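Local coordinates for protein 16S rRNA (guanine(1405)-N(7))-methyltransferase (Klebsiella pneumoniae, PDB 6PI9) that probably methylates the N7 position of guanine 1405 in 16S rRNA, using S-adenosyl-L-methionine as methyl donor and thereby conferring resistance to aminoglycosides, at residues 73-78 with 155-160; 115-120 with 179-184. One frame throughout, in Å; residues are numbered along the deposited sequence. Where two conformers were deposited one is given.

Interaction 1: 73-78 with 155-160; sequences ARWNEG and RARGWH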
# COMPACT_ATOMS: atom_id res chain seq x y z
N ALA A 73 -23.60 -11.14 5.28
CA ALA A 73 -24.78 -11.98 5.41
C ALA A 73 -25.40 -11.83 6.80
O ALA A 73 -26.63 -11.85 6.95
CB ALA A 73 -24.42 -13.44 5.13
N ARG A 74 -24.56 -11.69 7.82
CA ARG A 74 -25.06 -11.48 9.17
C ARG A 74 -25.62 -10.08 9.36
O ARG A 74 -26.40 -9.86 10.28
CB ARG A 74 -23.94 -11.74 10.17
CG ARG A 74 -23.16 -12.99 9.87
CD ARG A 74 -21.95 -13.07 10.74
NE ARG A 74 -22.25 -13.77 11.98
CZ ARG A 74 -21.52 -14.76 12.46
NH1 ARG A 74 -20.43 -15.16 11.81
NH2 ARG A 74 -21.86 -15.37 13.60
N TRP A 75 -25.24 -9.13 8.50
CA TRP A 75 -25.76 -7.77 8.62
C TRP A 75 -27.18 -7.68 8.08
O TRP A 75 -28.02 -6.97 8.65
CB TRP A 75 -24.84 -6.77 7.91
CG TRP A 75 -25.36 -5.38 7.98
CD1 TRP A 75 -25.62 -4.66 9.10
CD2 TRP A 75 -25.68 -4.53 6.87
NE1 TRP A 75 -26.09 -3.41 8.77
CE2 TRP A 75 -26.13 -3.30 7.40
CE3 TRP A 75 -25.63 -4.68 5.48
CZ2 TRP A 75 -26.53 -2.24 6.60
CZ3 TRP A 75 -26.03 -3.62 4.68
CH2 TRP A 75 -26.48 -2.42 5.24
N ASN A 76 -27.49 -8.40 6.99
CA ASN A 76 -28.86 -8.38 6.51
C ASN A 76 -29.82 -9.07 7.48
O ASN A 76 -31.03 -8.91 7.35
CB ASN A 76 -28.97 -9.00 5.12
CG ASN A 76 -30.30 -8.67 4.44
OD1 ASN A 76 -30.90 -7.63 4.72
ND2 ASN A 76 -30.77 -9.55 3.56
N GLU A 77 -29.30 -9.83 8.45
CA GLU A 77 -30.15 -10.30 9.54
C GLU A 77 -30.68 -9.14 10.36
O GLU A 77 -31.78 -9.21 10.93
CB GLU A 77 -29.38 -11.26 10.46
CG GLU A 77 -28.39 -12.20 9.78
CD GLU A 77 -28.99 -13.13 8.73
OE1 GLU A 77 -30.17 -12.99 8.36
OE2 GLU A 77 -28.24 -14.01 8.26
N GLY A 78 -29.92 -8.05 10.44
CA GLY A 78 -30.34 -6.89 11.19
C GLY A 78 -30.11 -7.03 12.67
O GLY A 78 -30.78 -6.36 13.47
N ARG A 155 -28.80 -6.33 -3.70
CA ARG A 155 -30.04 -7.06 -3.96
C ARG A 155 -30.68 -7.57 -2.67
O ARG A 155 -31.91 -7.58 -2.55
CB ARG A 155 -29.79 -8.21 -4.93
CG ARG A 155 -29.38 -7.80 -6.34
CD ARG A 155 -29.47 -9.02 -7.25
NE ARG A 155 -28.57 -8.93 -8.40
CZ ARG A 155 -27.29 -9.31 -8.37
NH1 ARG A 155 -26.73 -9.72 -7.24
NH2 ARG A 155 -26.55 -9.22 -9.45
N ALA A 156 -29.87 -7.98 -1.69
CA ALA A 156 -30.40 -8.44 -0.41
C ALA A 156 -31.00 -7.31 0.42
O ALA A 156 -31.88 -7.57 1.25
CB ALA A 156 -29.31 -9.13 0.41
N ARG A 157 -30.53 -6.08 0.25
CA ARG A 157 -31.03 -4.96 1.03
C ARG A 157 -32.12 -4.19 0.30
O ARG A 157 -32.70 -3.26 0.89
CB ARG A 157 -29.87 -4.01 1.40
CG ARG A 157 -28.78 -4.60 2.29
CD ARG A 157 -29.26 -4.83 3.69
NE ARG A 157 -29.59 -3.58 4.38
CZ ARG A 157 -30.30 -3.55 5.51
NH1 ARG A 157 -30.76 -4.69 6.03
NH2 ARG A 157 -30.58 -2.39 6.09
N GLY A 158 -32.41 -4.54 -0.95
CA GLY A 158 -33.40 -3.83 -1.73
C GLY A 158 -32.94 -2.51 -2.31
O GLY A 158 -33.78 -1.66 -2.63
N TRP A 159 -31.62 -2.31 -2.44
CA TRP A 159 -31.07 -1.09 -3.03
C TRP A 159 -31.13 -1.14 -4.55
O TRP A 159 -31.14 -2.22 -5.17
CB TRP A 159 -29.61 -0.90 -2.59
CG TRP A 159 -29.43 -0.83 -1.10
CD1 TRP A 159 -30.41 -0.60 -0.14
CD2 TRP A 159 -28.20 -0.97 -0.38
NE1 TRP A 159 -29.84 -0.60 1.11
CE2 TRP A 159 -28.49 -0.82 1.00
CE3 TRP A 159 -26.87 -1.22 -0.76
CZ2 TRP A 159 -27.51 -0.90 1.99
CZ3 TRP A 159 -25.89 -1.29 0.22
CH2 TRP A 159 -26.22 -1.14 1.59
N HIS A 160 -31.18 0.04 -5.17
CA HIS A 160 -31.02 0.09 -6.61
C HIS A 160 -29.56 0.02 -7.00
O HIS A 160 -29.27 -0.27 -8.17
CB HIS A 160 -31.66 1.36 -7.17
CG HIS A 160 -33.15 1.39 -6.96
ND1 HIS A 160 -33.86 2.57 -6.83
CD2 HIS A 160 -34.05 0.39 -6.87
CE1 HIS A 160 -35.14 2.28 -6.66
NE2 HIS A 160 -35.28 0.97 -6.69

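Interaction 2: 115-120 with 179-184; sequences ARVLDL and AALLMK. With SAH (S-adenosyl-L-homocysteine), chain B.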
# COMPACT_ATOMS: atom_id res chain seq x y z
N ALA A 115 -29.68 11.09 -5.31
CA ALA A 115 -28.87 11.27 -6.50
C ALA A 115 -28.59 9.93 -7.17
O ALA A 115 -28.53 8.89 -6.51
CB ALA A 115 -27.55 11.92 -6.14
N ARG A 116 -28.42 9.96 -8.49
CA ARG A 116 -27.81 8.86 -9.23
C ARG A 116 -26.31 9.07 -9.17
O ARG A 116 -25.82 10.10 -9.66
CB ARG A 116 -28.24 8.81 -10.68
CG ARG A 116 -27.53 7.70 -11.50
CD ARG A 116 -27.88 6.30 -10.99
NE ARG A 116 -27.45 5.27 -11.97
CZ ARG A 116 -27.46 3.96 -11.75
NH1 ARG A 116 -27.89 3.49 -10.58
NH2 ARG A 116 -27.04 3.11 -12.70
N VAL A 117 -25.59 8.11 -8.58
CA VAL A 117 -24.18 8.32 -8.24
C VAL A 117 -23.35 7.24 -8.92
O VAL A 117 -23.62 6.05 -8.74
CB VAL A 117 -23.95 8.25 -6.71
CG1 VAL A 117 -22.50 8.39 -6.38
CG2 VAL A 117 -24.73 9.37 -5.98
N LEU A 118 -22.32 7.63 -9.66
CA LEU A 118 -21.33 6.68 -10.18
C LEU A 118 -20.19 6.59 -9.17
O LEU A 118 -19.69 7.62 -8.75
CB LEU A 118 -20.75 7.17 -11.49
CG LEU A 118 -21.71 7.51 -12.62
CD1 LEU A 118 -20.87 7.80 -13.86
CD2 LEU A 118 -22.69 6.38 -12.83
N ASP A 119 -19.77 5.39 -8.78
CA ASP A 119 -18.65 5.26 -7.82
C ASP A 119 -17.52 4.59 -8.59
O ASP A 119 -17.59 3.38 -8.84
CB ASP A 119 -19.10 4.45 -6.61
CG ASP A 119 -18.14 4.49 -5.47
OD1 ASP A 119 -16.95 4.89 -5.66
OD2 ASP A 119 -18.60 4.10 -4.35
N LEU A 120 -16.49 5.36 -9.00
CA LEU A 120 -15.51 4.86 -9.97
C LEU A 120 -14.37 4.25 -9.20
O LEU A 120 -13.86 4.88 -8.26
CB LEU A 120 -14.95 5.99 -10.85
CG LEU A 120 -15.65 6.37 -12.14
CD1 LEU A 120 -16.98 6.91 -11.77
CD2 LEU A 120 -14.85 7.46 -12.84
N ALA A 179 -23.86 12.69 -9.96
CA ALA A 179 -22.56 12.92 -9.35
C ALA A 179 -21.69 11.72 -9.62
O ALA A 179 -22.22 10.61 -9.76
CB ALA A 179 -22.70 13.14 -7.83
N ALA A 180 -20.35 11.91 -9.69
CA ALA A 180 -19.42 10.80 -9.74
C ALA A 180 -18.37 10.96 -8.67
O ALA A 180 -17.95 12.08 -8.36
CB ALA A 180 -18.69 10.67 -11.08
N LEU A 181 -18.00 9.82 -8.08
CA LEU A 181 -17.04 9.76 -7.00
C LEU A 181 -15.78 9.19 -7.60
O LEU A 181 -15.85 8.19 -8.32
CB LEU A 181 -17.53 8.86 -5.87
CG LEU A 181 -18.99 9.08 -5.43
CD1 LEU A 181 -19.36 8.11 -4.30
CD2 LEU A 181 -19.20 10.55 -4.93
N LEU A 182 -14.65 9.88 -7.38
CA LEU A 182 -13.32 9.43 -7.79
C LEU A 182 -12.48 9.46 -6.53
O LEU A 182 -11.68 10.41 -6.31
CB LEU A 182 -12.73 10.34 -8.87
CG LEU A 182 -13.51 10.26 -10.20
CD1 LEU A 182 -14.68 11.24 -10.15
CD2 LEU A 182 -12.58 10.67 -11.37
N MET A 183 -12.67 8.46 -5.66
CA MET A 183 -12.12 8.53 -4.31
C MET A 183 -10.84 7.68 -4.26
O MET A 183 -10.88 6.48 -4.60
CB MET A 183 -13.19 8.07 -3.32
CG MET A 183 -14.37 9.06 -3.27
SD MET A 183 -15.84 8.30 -2.49
CE MET A 183 -15.18 7.82 -0.89
N LYS A 184 -9.73 8.30 -3.84
CA LYS A 184 -8.43 7.64 -3.71
C LYS A 184 -8.06 6.91 -4.99
O LYS A 184 -7.56 5.76 -4.99
CB LYS A 184 -8.46 6.67 -2.52
CG LYS A 184 -8.61 7.48 -1.21
CD LYS A 184 -8.86 6.45 -0.02
CE LYS A 184 -8.98 7.20 1.34
NZ LYS A 184 -9.45 6.18 2.39
N SAH B . -12.82 4.42 -4.26
CA SAH B . -12.75 3.33 -3.26
CB SAH B . -11.54 2.45 -3.50
CG SAH B . -10.16 3.15 -3.60
SD SAH B . -8.78 1.90 -3.61
C SAH B . -12.69 3.90 -1.83
O SAH B . -12.24 5.06 -1.70
OXT SAH B . -13.03 3.23 -0.83
C5' SAH B . -8.38 1.96 -5.40
C4' SAH B . -9.33 1.10 -6.28
O4' SAH B . -9.08 1.37 -7.68
C3' SAH B . -9.29 -0.44 -6.11
O3' SAH B . -10.60 -0.95 -5.79
C2' SAH B . -8.85 -0.99 -7.47
O2' SAH B . -9.55 -2.20 -7.75
C1' SAH B . -9.34 0.15 -8.39
N9 SAH B . -8.58 0.28 -9.62
C8 SAH B . -7.22 0.41 -9.75
N7 SAH B . -6.95 0.65 -11.06
C5 SAH B . -8.13 0.59 -11.76
C6 SAH B . -8.46 0.70 -13.09
N6 SAH B . -7.56 0.82 -14.04
N1 SAH B . -9.80 0.69 -13.43
C2 SAH B . -10.77 0.48 -12.50
N3 SAH B . -10.47 0.35 -11.17
C4 SAH B . -9.14 0.42 -10.84
O HOH W 1 -14.55 6.37 -6.18

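Interaction 1: 73-78 with 155-160
R157 lays its guanidinium over the six-membered ring of W75, a cation-pi contact that joins the C-terminal ends of two helices, 63-75 and 144-157, the latter following strand 137-141 in the Rossmann-like methyltransferase fold. R157 CZ stands 4.2 Å from the centroid of the W75 six-membered ring, offset toward the rim, with the guanidinium tilted 41° from the ring. The closest approach between these two side chains is that of R157 NE to W75 CH2, at 3.4 Å. A chain bent at both chi2 and chi3 carries CD and NE back across the indole. At the edge of the same ring, W159 CZ2 meets W75 CH2 at 3.7 Å, the two side chains crossing at about a right angle, while R157 CB rests on a face of W159. T153 and A154, about a turn back on helix 144-157, touch W75 and W159 respectively.

The polar part is looser and the more exposed one. There N76 reaches across to exposed A156: its ND2 makes only a weak, bent bond to A156 O, and N76 ND2 passes 3.5 Å from A156 CB. The other half of the amide is better placed. R157 NH1 donates to N76 OD1 over 3.2 Å at 160°, lying in the carbonyl plane, with the amide turned nearly perpendicular to the guanidinium.

Interaction 2: 115-120 with 179-184
L181 packs against V117 and D119 on one face of a parallel strand pair. L181 CB lies 3.8 Å from L118 O and 4.0 Å from D119 OD1. With CG anti to its own carbonyl carbon (chi1 -47°), L181 CG comes 3.7 Å from V117 CG1. L181 CD1 meets both V117 CG1 and, at 4.0 Å, D119 CG; L129 of helix 125-131 and L111 of helix 100-111 cover the side chain from outside the pair. Strands 117-120 and 179-183 are neighbours in the middle of the Rossmann-like sheet of class I methyltransferases. Their ladder runs A179 N to R116 O, L118 N to A179 O, L181 N to L118 O and L120 N to L181 O, the last at 3.0 Å. The other face carries L118 and L120 against A180, and L120 CD2 beside L182 CG.

Beyond L182 the chain meets the bound S-adenosyl-L-homocysteine. M183 O accepts a bond from the amino N of S-adenosyl-L-homocysteine at 2.9 Å, and M183 N donates to a water that also contacts D119 OD1 and L120 O. D119 OD2 is held by N125 ND2, while K184 NZ forms a salt bridge with E95 OE1.

Burial and chemistry go together in this pair of contacts. Interaction 2 lies deep, its centre about 10 Å from the centre of the chain, and relies on backbone hydrogen bonds with aliphatic packing on both faces of the sheet; interaction 1 is a surface contact, its centre about 22 Å from the centre of the chain, made almost wholly by side chains, with aromatic rings, a charged group and an amide. One unites adjacent strands, the other two helix ends, so no element is shared. Their segments nevertheless alternate along the chain, and their nearest atoms are about 5 Å apart without touching. Residues 179-184 reach S-adenosyl-L-homocysteine directly, whereas the W159 side chain remains about 14 Å from it.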